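Local coordinates for probable transcriptional regulatory protein aq_1575 (Aquifex aeolicus, PDB 1LFP), which probably binds DNA and takes part in regulating transcription, at residues H6-K14 / G167-T175; Q20-E31 / L225-Q233. One frame throughout, in Å; residues are numbered along the deposited sequence.

Contact 1 of 2, residues H6-K14 / G167-T175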
loop_
_atom_site.group_PDB
_atom_site.type_symbol
_atom_site.label_atom_id
_atom_site.label_comp_id
_atom_site.label_asym_id
_atom_site.label_seq_id
_atom_site.Cartn_x
_atom_site.Cartn_y
_atom_site.Cartn_z
ATOM N N HIS A 6 -11.764 -8.170 1.825
ATOM C CA HIS A 6 -11.218 -8.190 0.470
ATOM C C HIS A 6 -9.886 -7.495 0.278
ATOM O O HIS A 6 -9.795 -6.303 -0.001
ATOM C CB HIS A 6 -12.259 -7.694 -0.538
ATOM C CG HIS A 6 -13.147 -8.792 -1.039
ATOM N ND1 HIS A 6 -14.105 -8.599 -2.011
ATOM C CD2 HIS A 6 -13.190 -10.106 -0.722
ATOM C CE1 HIS A 6 -14.696 -9.753 -2.270
ATOM N NE2 HIS A 6 -14.161 -10.682 -1.503
ATOM N N TRP A 7 -8.847 -8.301 0.430
ATOM C CA TRP A 7 -7.463 -7.890 0.324
ATOM C C TRP A 7 -6.968 -7.043 1.479
ATOM O O TRP A 7 -7.065 -5.817 1.496
ATOM C CB TRP A 7 -7.180 -7.235 -1.027
ATOM C CG TRP A 7 -6.361 -8.173 -1.854
ATOM C CD1 TRP A 7 -6.565 -9.516 -1.988
ATOM C CD2 TRP A 7 -5.143 -7.886 -2.551
ATOM N NE1 TRP A 7 -5.551 -10.085 -2.708
ATOM C CE2 TRP A 7 -4.662 -9.109 -3.071
ATOM C CE3 TRP A 7 -4.409 -6.717 -2.786
ATOM C CZ2 TRP A 7 -3.478 -9.201 -3.810
ATOM C CZ3 TRP A 7 -3.228 -6.805 -3.522
ATOM C CH2 TRP A 7 -2.775 -8.038 -4.023
ATOM N N ALA A 8 -6.436 -7.778 2.445
ATOM C CA ALA A 8 -5.863 -7.292 3.682
ATOM C C ALA A 8 -5.120 -8.557 4.095
ATOM O O ALA A 8 -4.918 -8.837 5.277
ATOM C CB ALA A 8 -6.964 -6.971 4.673
ATOM N N GLN A 9 -4.728 -9.320 3.076
ATOM C CA GLN A 9 -4.047 -10.594 3.253
ATOM C C GLN A 9 -2.536 -10.564 3.328
ATOM O O GLN A 9 -1.847 -10.542 2.308
ATOM C CB GLN A 9 -4.442 -11.559 2.141
ATOM C CG GLN A 9 -3.768 -12.914 2.260
ATOM C CD GLN A 9 -4.074 -13.824 1.091
ATOM O OE1 GLN A 9 -3.731 -15.004 1.106
ATOM N NE2 GLN A 9 -4.717 -13.277 0.065
ATOM N N ILE A 10 -2.016 -10.547 4.544
ATOM C CA ILE A 10 -0.599 -10.611 4.825
ATOM C C ILE A 10 -0.454 -11.979 5.447
ATOM O O ILE A 10 0.546 -12.285 6.106
ATOM C CB ILE A 10 -0.145 -9.483 5.752
ATOM C CG1 ILE A 10 -0.981 -9.512 7.038
ATOM C CG2 ILE A 10 -0.239 -8.128 5.072
ATOM C CD1 ILE A 10 -0.624 -8.411 8.014
ATOM N N LYS A 11 -1.483 -12.828 5.247
ATOM C CA LYS A 11 -1.464 -14.222 5.746
ATOM C C LYS A 11 -1.655 -14.387 7.262
ATOM O O LYS A 11 -2.163 -15.396 7.736
ATOM C CB LYS A 11 -0.141 -14.868 5.385
ATOM C CG LYS A 11 0.005 -15.246 3.929
ATOM C CD LYS A 11 1.476 -15.461 3.585
ATOM C CE LYS A 11 2.316 -14.269 3.987
ATOM N NZ LYS A 11 1.777 -12.991 3.441
ATOM N N HIS A 12 -1.224 -13.400 8.018
ATOM C CA HIS A 12 -1.329 -13.450 9.467
ATOM C C HIS A 12 -0.214 -12.641 10.111
ATOM O O HIS A 12 0.858 -13.164 10.420
ATOM C CB HIS A 12 -1.422 -14.840 10.091
ATOM C CG HIS A 12 -0.498 -15.862 9.441
ATOM N ND1 HIS A 12 0.837 -15.624 9.193
ATOM C CD2 HIS A 12 -0.745 -17.119 9.003
ATOM C CE1 HIS A 12 1.374 -16.691 8.630
ATOM N NE2 HIS A 12 0.437 -17.613 8.504
ATOM N N LYS A 13 -0.487 -11.356 10.305
ATOM C CA LYS A 13 0.568 -10.500 10.899
ATOM C C LYS A 13 1.859 -10.577 10.085
ATOM O O LYS A 13 2.758 -11.364 10.392
ATOM C CB LYS A 13 0.824 -10.878 12.347
ATOM C CG LYS A 13 1.713 -9.895 13.084
ATOM C CD LYS A 13 2.110 -10.399 14.456
ATOM C CE LYS A 13 2.933 -11.668 14.353
ATOM N NZ LYS A 13 3.557 -12.042 15.650
ATOM N N LYS A 14 1.935 -9.758 9.036
ATOM C CA LYS A 14 3.087 -9.670 8.132
ATOM C C LYS A 14 3.190 -10.955 7.277
ATOM O O LYS A 14 2.467 -11.924 7.507
ATOM C CB LYS A 14 4.347 -9.270 8.918
ATOM C CG LYS A 14 4.496 -7.763 9.043
ATOM C CD LYS A 14 5.910 -7.340 9.405
ATOM C CE LYS A 14 6.125 -7.398 10.904
ATOM N NZ LYS A 14 5.913 -8.768 11.450
ATOM N N GLY A 167 -10.703 -6.833 10.633
ATOM C CA GLY A 167 -9.890 -7.834 9.970
ATOM C C GLY A 167 -9.512 -8.944 10.935
ATOM O O GLY A 167 -9.580 -8.777 12.152
ATOM N N GLU A 168 -9.121 -10.091 10.393
ATOM C CA GLU A 168 -8.742 -11.228 11.223
ATOM C C GLU A 168 -7.358 -10.997 11.788
ATOM O O GLU A 168 -7.007 -11.500 12.849
ATOM C CB GLU A 168 -8.737 -12.513 10.387
ATOM C CG GLU A 168 -10.075 -13.226 10.297
ATOM C CD GLU A 168 -10.515 -13.818 11.627
ATOM O OE1 GLU A 168 -11.522 -14.557 11.640
ATOM O OE2 GLU A 168 -9.858 -13.548 12.658
ATOM N N GLU A 169 -6.579 -10.221 11.051
ATOM C CA GLU A 169 -5.210 -9.915 11.412
ATOM C C GLU A 169 -5.024 -8.414 11.551
ATOM O O GLU A 169 -4.259 -7.935 12.383
ATOM C CB GLU A 169 -4.299 -10.449 10.319
ATOM C CG GLU A 169 -4.900 -10.265 8.938
ATOM C CD GLU A 169 -4.332 -11.239 7.934
ATOM O OE1 GLU A 169 -4.765 -11.224 6.757
ATOM O OE2 GLU A 169 -3.448 -12.028 8.332
ATOM N N VAL A 170 -5.721 -7.669 10.708
ATOM C CA VAL A 170 -5.608 -6.234 10.766
ATOM C C VAL A 170 -6.935 -5.543 10.512
ATOM O O VAL A 170 -7.809 -6.030 9.778
ATOM C CB VAL A 170 -4.535 -5.719 9.773
ATOM C CG1 VAL A 170 -4.965 -5.985 8.328
ATOM C CG2 VAL A 170 -4.296 -4.252 9.997
ATOM N N HIS A 171 -7.093 -4.406 11.164
ATOM C CA HIS A 171 -8.295 -3.619 11.005
ATOM C C HIS A 171 -7.856 -2.501 10.094
ATOM O O HIS A 171 -6.720 -2.066 10.154
ATOM C CB HIS A 171 -8.758 -3.106 12.366
ATOM C CG HIS A 171 -9.124 -4.202 13.327
ATOM N ND1 HIS A 171 -9.956 -5.248 12.981
ATOM C CD2 HIS A 171 -8.825 -4.377 14.637
ATOM C CE1 HIS A 171 -10.157 -6.014 14.040
ATOM N NE2 HIS A 171 -9.484 -5.507 15.060
ATOM N N ILE A 172 -8.747 -2.071 9.213
ATOM C CA ILE A 172 -8.431 -1.024 8.276
ATOM C C ILE A 172 -9.307 0.191 8.479
ATOM O O ILE A 172 -10.526 0.085 8.571
ATOM C CB ILE A 172 -8.632 -1.515 6.848
ATOM C CG1 ILE A 172 -7.602 -2.600 6.537
ATOM C CG2 ILE A 172 -8.581 -0.347 5.886
ATOM C CD1 ILE A 172 -7.895 -3.359 5.245
ATOM N N ILE A 173 -8.680 1.362 8.491
ATOM C CA ILE A 173 -9.409 2.598 8.672
ATOM C C ILE A 173 -9.093 3.509 7.515
ATOM O O ILE A 173 -7.922 3.711 7.190
ATOM C CB ILE A 173 -8.995 3.286 9.985
ATOM C CG1 ILE A 173 -9.511 2.454 11.165
ATOM C CG2 ILE A 173 -9.568 4.727 10.044
ATOM C CD1 ILE A 173 -8.960 2.890 12.520
ATOM N N TYR A 174 -10.135 4.030 6.862
ATOM C CA TYR A 174 -9.915 4.944 5.756
ATOM C C TYR A 174 -10.223 6.340 6.193
ATOM O O TYR A 174 -11.132 6.552 6.999
ATOM C CB TYR A 174 -10.835 4.631 4.583
ATOM C CG TYR A 174 -10.433 3.429 3.817
ATOM C CD1 TYR A 174 -9.495 3.531 2.799
ATOM C CD2 TYR A 174 -11.003 2.194 4.066
ATOM C CE1 TYR A 174 -9.142 2.457 2.052
ATOM C CE2 TYR A 174 -10.652 1.086 3.301
ATOM C CZ TYR A 174 -9.721 1.233 2.293
ATOM O OH TYR A 174 -9.384 0.173 1.489
ATOM N N THR A 175 -9.505 7.300 5.624
ATOM C CA THR A 175 -9.721 8.697 5.990
ATOM C C THR A 175 -9.714 9.588 4.756
ATOM O O THR A 175 -9.405 9.122 3.658
ATOM C CB THR A 175 -8.584 9.214 6.909
ATOM O OG1 THR A 175 -7.459 9.610 6.116
ATOM C CG2 THR A 175 -8.133 8.106 7.873
#
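Ala8 and Ile172 carry the apolar part of the contact: the methyl CB of Ala8 lies 3.8 Å from Ile172 CD1, the end of a side chain that reaches from strand 170-175. Val170, on the same side of that strand, adds a looser touch, its CG1 4.3 Å from Ala8 CB. The polar part rests on the carboxylate of Glu169, which the N-terminal loop curls around. CG of Glu169 sits between its backbone N and carbonyl carbon (chi1 38°), and from there the chain runs extended toward the loop, sliding past Ile10 in the opposite direction; Ile10 CG1 comes 3.8 Å from Glu169 OE2. No hydrogen bond crosses the contact. The placing of the carboxylate against the backbone at His12 is doubtful, and the approach of two acceptors, Ala8 O and Glu169 OE1, to 2.8 Å shares that doubt. Within the loop, Lys11 NZ turns back to Ile10 O in a weak bond of 3.0 Å. Ile172 packs as well on Tyr139 and Gln165 of the flanking strands. This is plain packing of an irregular N-terminal segment over one face of a four-stranded antiparallel sheet, in which strand 170-175 pairs with 134-143 and 163-165.

Contact 2 of 2, residues Q20-E31 / L225-Q233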
loop_
_atom_site.group_PDB
_atom_site.type_symbol
_atom_site.label_atom_id
_atom_site.label_comp_id
_atom_site.label_asym_id
_atom_site.label_seq_id
_atom_site.Cartn_x
_atom_site.Cartn_y
_atom_site.Cartn_z
ATOM N N GLN A 20 11.302 -12.609 3.902
ATOM C CA GLN A 20 10.792 -11.438 3.211
ATOM C C GLN A 20 11.314 -10.058 3.610
ATOM O O GLN A 20 10.887 -9.065 3.030
ATOM C CB GLN A 20 9.261 -11.432 3.330
ATOM C CG GLN A 20 8.560 -12.491 2.483
ATOM C CD GLN A 20 8.681 -12.200 0.999
ATOM O OE1 GLN A 20 9.779 -12.210 0.438
ATOM N NE2 GLN A 20 7.551 -11.922 0.357
ATOM N N ARG A 21 12.234 -9.979 4.568
ATOM C CA ARG A 21 12.699 -8.678 5.027
ATOM C C ARG A 21 13.429 -7.778 4.039
ATOM O O ARG A 21 13.215 -6.566 4.063
ATOM C CB ARG A 21 13.533 -8.822 6.311
ATOM C CG ARG A 21 14.197 -10.171 6.522
ATOM C CD ARG A 21 14.736 -10.253 7.955
ATOM N NE ARG A 21 15.349 -11.539 8.277
ATOM C CZ ARG A 21 16.355 -12.084 7.598
ATOM N NH1 ARG A 21 16.871 -11.460 6.548
ATOM N NH2 ARG A 21 16.849 -13.258 7.972
ATOM N N GLY A 22 14.284 -8.351 3.198
ATOM C CA GLY A 22 15.014 -7.547 2.217
ATOM C C GLY A 22 14.017 -6.833 1.327
ATOM O O GLY A 22 14.137 -5.635 1.048
ATOM N N LYS A 23 13.024 -7.568 0.869
ATOM C CA LYS A 23 11.995 -6.994 0.012
ATOM C C LYS A 23 11.217 -5.894 0.706
ATOM O O LYS A 23 10.966 -4.803 0.132
ATOM C CB LYS A 23 11.044 -8.097 -0.460
ATOM C CG LYS A 23 11.470 -8.745 -1.769
ATOM C CD LYS A 23 11.235 -10.250 -1.763
ATOM C CE LYS A 23 12.337 -10.929 -0.977
ATOM N NZ LYS A 23 12.098 -12.365 -0.645
ATOM N N LEU A 24 10.826 -6.151 1.948
ATOM C CA LEU A 24 10.086 -5.160 2.718
ATOM C C LEU A 24 10.952 -3.898 2.945
ATOM O O LEU A 24 10.506 -2.757 2.735
ATOM C CB LEU A 24 9.695 -5.747 4.061
ATOM C CG LEU A 24 8.969 -4.791 4.996
ATOM C CD1 LEU A 24 7.558 -4.626 4.514
ATOM C CD2 LEU A 24 9.057 -5.289 6.453
ATOM N N PHE A 25 12.183 -4.102 3.373
ATOM C CA PHE A 25 13.079 -2.958 3.614
ATOM C C PHE A 25 13.355 -2.170 2.358
ATOM O O PHE A 25 13.548 -0.940 2.403
ATOM C CB PHE A 25 14.395 -3.433 4.212
ATOM C CG PHE A 25 14.259 -3.961 5.615
ATOM C CD1 PHE A 25 15.349 -4.536 6.265
ATOM C CD2 PHE A 25 13.060 -3.815 6.308
ATOM C CE1 PHE A 25 15.233 -4.949 7.619
ATOM C CE2 PHE A 25 12.934 -4.219 7.638
ATOM C CZ PHE A 25 14.024 -4.785 8.294
ATOM N N SER A 26 13.418 -2.873 1.240
ATOM C CA SER A 26 13.673 -2.195 -0.016
ATOM C C SER A 26 12.542 -1.194 -0.249
ATOM O O SER A 26 12.785 -0.051 -0.632
ATOM C CB SER A 26 13.785 -3.219 -1.141
ATOM O OG SER A 26 13.914 -2.555 -2.388
ATOM N N LYS A 27 11.308 -1.619 0.005
ATOM C CA LYS A 27 10.149 -0.757 -0.171
ATOM C C LYS A 27 10.126 0.337 0.890
ATOM O O LYS A 27 9.735 1.480 0.602
ATOM C CB LYS A 27 8.870 -1.616 -0.162
ATOM C CG LYS A 27 8.861 -2.562 -1.396
ATOM C CD LYS A 27 7.635 -3.458 -1.568
ATOM C CE LYS A 27 7.715 -4.184 -2.952
ATOM N NZ LYS A 27 6.506 -4.990 -3.228
ATOM N N LEU A 28 10.564 0.035 2.117
ATOM C CA LEU A 28 10.552 1.102 3.110
ATOM C C LEU A 28 11.599 2.168 2.758
ATOM O O LEU A 28 11.382 3.356 2.992
ATOM C CB LEU A 28 10.797 0.542 4.503
ATOM C CG LEU A 28 9.537 -0.044 5.173
ATOM C CD1 LEU A 28 8.643 1.081 5.639
ATOM C CD2 LEU A 28 8.779 -0.930 4.226
ATOM N N ILE A 29 12.724 1.723 2.219
ATOM C CA ILE A 29 13.799 2.627 1.800
ATOM C C ILE A 29 13.255 3.552 0.702
ATOM O O ILE A 29 13.496 4.782 0.729
ATOM C CB ILE A 29 14.977 1.809 1.251
ATOM C CG1 ILE A 29 15.675 1.090 2.427
ATOM C CG2 ILE A 29 15.918 2.731 0.466
ATOM C CD1 ILE A 29 16.839 0.228 2.038
ATOM N N ARG A 30 12.543 2.982 -0.273
ATOM C CA ARG A 30 11.955 3.779 -1.365
ATOM C C ARG A 30 11.020 4.858 -0.826
ATOM O O ARG A 30 11.072 6.003 -1.267
ATOM C CB ARG A 30 11.135 2.890 -2.299
ATOM C CG ARG A 30 11.642 2.783 -3.695
ATOM C CD ARG A 30 12.907 2.040 -3.719
ATOM N NE ARG A 30 13.118 1.444 -5.030
ATOM C CZ ARG A 30 13.022 0.149 -5.282
ATOM N NH1 ARG A 30 12.724 -0.692 -4.302
ATOM N NH2 ARG A 30 13.207 -0.305 -6.519
ATOM N N GLU A 31 10.142 4.484 0.110
ATOM C CA GLU A 31 9.203 5.434 0.713
ATOM C C GLU A 31 9.928 6.582 1.400
ATOM O O GLU A 31 9.531 7.757 1.275
ATOM C CB GLU A 31 8.247 4.694 1.654
ATOM C CG GLU A 31 7.292 5.563 2.470
ATOM C CD GLU A 31 6.329 6.464 1.656
ATOM O OE1 GLU A 31 5.726 7.350 2.293
ATOM O OE2 GLU A 31 6.127 6.302 0.425
ATOM N N LEU A 225 2.386 -8.682 -9.242
ATOM C CA LEU A 225 2.745 -7.263 -9.194
ATOM C C LEU A 225 3.427 -6.916 -7.866
ATOM O O LEU A 225 4.356 -6.102 -7.814
ATOM C CB LEU A 225 1.503 -6.393 -9.380
ATOM C CG LEU A 225 0.873 -6.512 -10.769
ATOM C CD1 LEU A 225 -0.547 -5.954 -10.719
ATOM C CD2 LEU A 225 1.735 -5.756 -11.800
ATOM N N GLU A 226 2.961 -7.541 -6.794
ATOM C CA GLU A 226 3.521 -7.295 -5.470
ATOM C C GLU A 226 4.980 -7.749 -5.396
ATOM O O GLU A 226 5.781 -7.200 -4.627
ATOM C CB GLU A 226 2.687 -8.043 -4.416
ATOM C CG GLU A 226 3.053 -7.701 -2.982
ATOM C CD GLU A 226 2.736 -6.258 -2.645
ATOM O OE1 GLU A 226 1.532 -5.916 -2.600
ATOM O OE2 GLU A 226 3.688 -5.472 -2.437
ATOM N N GLU A 227 5.343 -8.734 -6.208
ATOM C CA GLU A 227 6.706 -9.243 -6.183
ATOM C C GLU A 227 7.733 -8.364 -6.875
ATOM O O GLU A 227 8.916 -8.710 -6.922
ATOM C CB GLU A 227 6.753 -10.662 -6.753
ATOM C CG GLU A 227 6.086 -11.682 -5.833
ATOM C CD GLU A 227 6.713 -11.712 -4.446
ATOM O OE1 GLU A 227 7.908 -12.070 -4.338
ATOM O OE2 GLU A 227 6.015 -11.374 -3.464
ATOM N N LEU A 228 7.287 -7.235 -7.417
ATOM C CA LEU A 228 8.197 -6.321 -8.069
ATOM C C LEU A 228 8.671 -5.327 -7.025
ATOM O O LEU A 228 7.871 -4.755 -6.250
ATOM C CB LEU A 228 7.501 -5.578 -9.226
ATOM C CG LEU A 228 6.895 -6.462 -10.317
ATOM C CD1 LEU A 228 6.245 -5.587 -11.386
ATOM C CD2 LEU A 228 7.967 -7.351 -10.922
ATOM N N ASP A 229 9.986 -5.155 -6.985
ATOM C CA ASP A 229 10.634 -4.236 -6.072
ATOM C C ASP A 229 10.108 -2.836 -6.319
ATOM O O ASP A 229 10.009 -2.029 -5.415
ATOM C CB ASP A 229 12.147 -4.223 -6.316
ATOM C CG ASP A 229 12.873 -5.320 -5.568
ATOM O OD1 ASP A 229 14.039 -5.588 -5.925
ATOM O OD2 ASP A 229 12.286 -5.906 -4.629
ATOM N N ASP A 230 9.789 -2.545 -7.568
ATOM C CA ASP A 230 9.298 -1.198 -7.903
ATOM C C ASP A 230 7.872 -0.968 -7.406
ATOM O O ASP A 230 7.407 0.165 -7.354
ATOM C CB ASP A 230 9.308 -0.972 -9.425
ATOM C CG ASP A 230 10.716 -0.937 -10.029
ATOM O OD1 ASP A 230 11.678 -0.570 -9.330
ATOM O OD2 ASP A 230 10.853 -1.250 -11.236
ATOM N N VAL A 231 7.149 -2.030 -7.053
ATOM C CA VAL A 231 5.771 -1.820 -6.628
ATOM C C VAL A 231 5.597 -1.600 -5.121
ATOM O O VAL A 231 6.115 -2.377 -4.328
ATOM C CB VAL A 231 4.851 -3.037 -7.065
ATOM C CG1 VAL A 231 3.432 -2.786 -6.629
ATOM C CG2 VAL A 231 4.924 -3.237 -8.602
ATOM N N GLN A 232 4.879 -0.541 -4.746
ATOM C CA GLN A 232 4.606 -0.209 -3.337
ATOM C C GLN A 232 3.214 -0.691 -2.940
ATOM O O GLN A 232 3.009 -1.231 -1.844
ATOM C CB GLN A 232 4.629 1.310 -3.077
ATOM C CG GLN A 232 5.985 2.013 -3.180
ATOM C CD GLN A 232 6.861 1.877 -1.938
ATOM O OE1 GLN A 232 6.439 2.129 -0.795
ATOM N NE2 GLN A 232 8.088 1.486 -2.166
ATOM N N GLN A 233 2.252 -0.451 -3.817
ATOM C CA GLN A 233 0.890 -0.832 -3.522
ATOM C C GLN A 233 0.136 -1.324 -4.717
ATOM O O GLN A 233 0.288 -0.818 -5.804
ATOM C CB GLN A 233 0.089 0.344 -2.994
ATOM C CG GLN A 233 0.528 0.933 -1.640
ATOM C CD GLN A 233 -0.437 2.021 -1.200
ATOM O OE1 GLN A 233 -0.057 3.180 -0.975
ATOM N NE2 GLN A 233 -1.704 1.654 -1.092
HETATM O O HOH W 1 7.185 -10.238 -1.503
#
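Lys27 reaches out from helix 21-39 into the connection between helix 212-226 and strand 231-239, where Leu228 to Val231 form a type I beta turn. Its chain is extended beyond CG, which lies anti to the carbonyl carbon (chi1 -65°), and carries NZ to the end of helix 212-226. There NZ donates to Glu226 O at 2.7 Å, in the carbonyl plane, and makes a salt bridge of 3.0 Å with Glu226 OE2, met on its anti side; Leu228 O accepts a weak bond. With an alanine here, Glu226 O and the Glu226 carboxylate would probably lose their positive partner, and a gap would be likely to open beside the turn. Arg30 crosses Asp230 obliquely, guanidinium and carboxylate planes 72° apart, with NH2 3.2 Å from Asp230 OD1 in a second salt bridge; the other oxygen, Asp230 OD2, is taken by Arg108 and Thr109. Gln20 and Glu227 meet at about a right angle, bridged by a water that accepts from Gln20 NE2 and donates to Glu227 OE2. Gln232, in a classic beta bulge with Gln233 opposite Leu100, slides past Lys27 in the opposite direction; its NE2 gives a nearly straight hydrogen bond (164°) of 3.2 Å to Lys27 O, which lies in the Gln232 amide plane and also accepts from Glu31 N.

Contacts 1 and 2 both join the N-terminal part of the chain to what follows it, but on different sheets: contact 1 lays the loop before helix 21-39 on the four-stranded antiparallel sheet, while contact 2 sets that helix against the turn leading into strand 231-239 of the mixed sheet. Their centres are about 18 Å apart and their nearest atoms about 5 Å, without touching. Along the chain the segments alternate, 6-14, 20-31, 167-175, 225-233, so they interleave in sequence. Contact 1 combines apolar packing with a carboxylate enclosed by the loop and has no hydrogen bond across it, while contact 2 has salt bridges and hydrogen bonds. Neither holds a ligand.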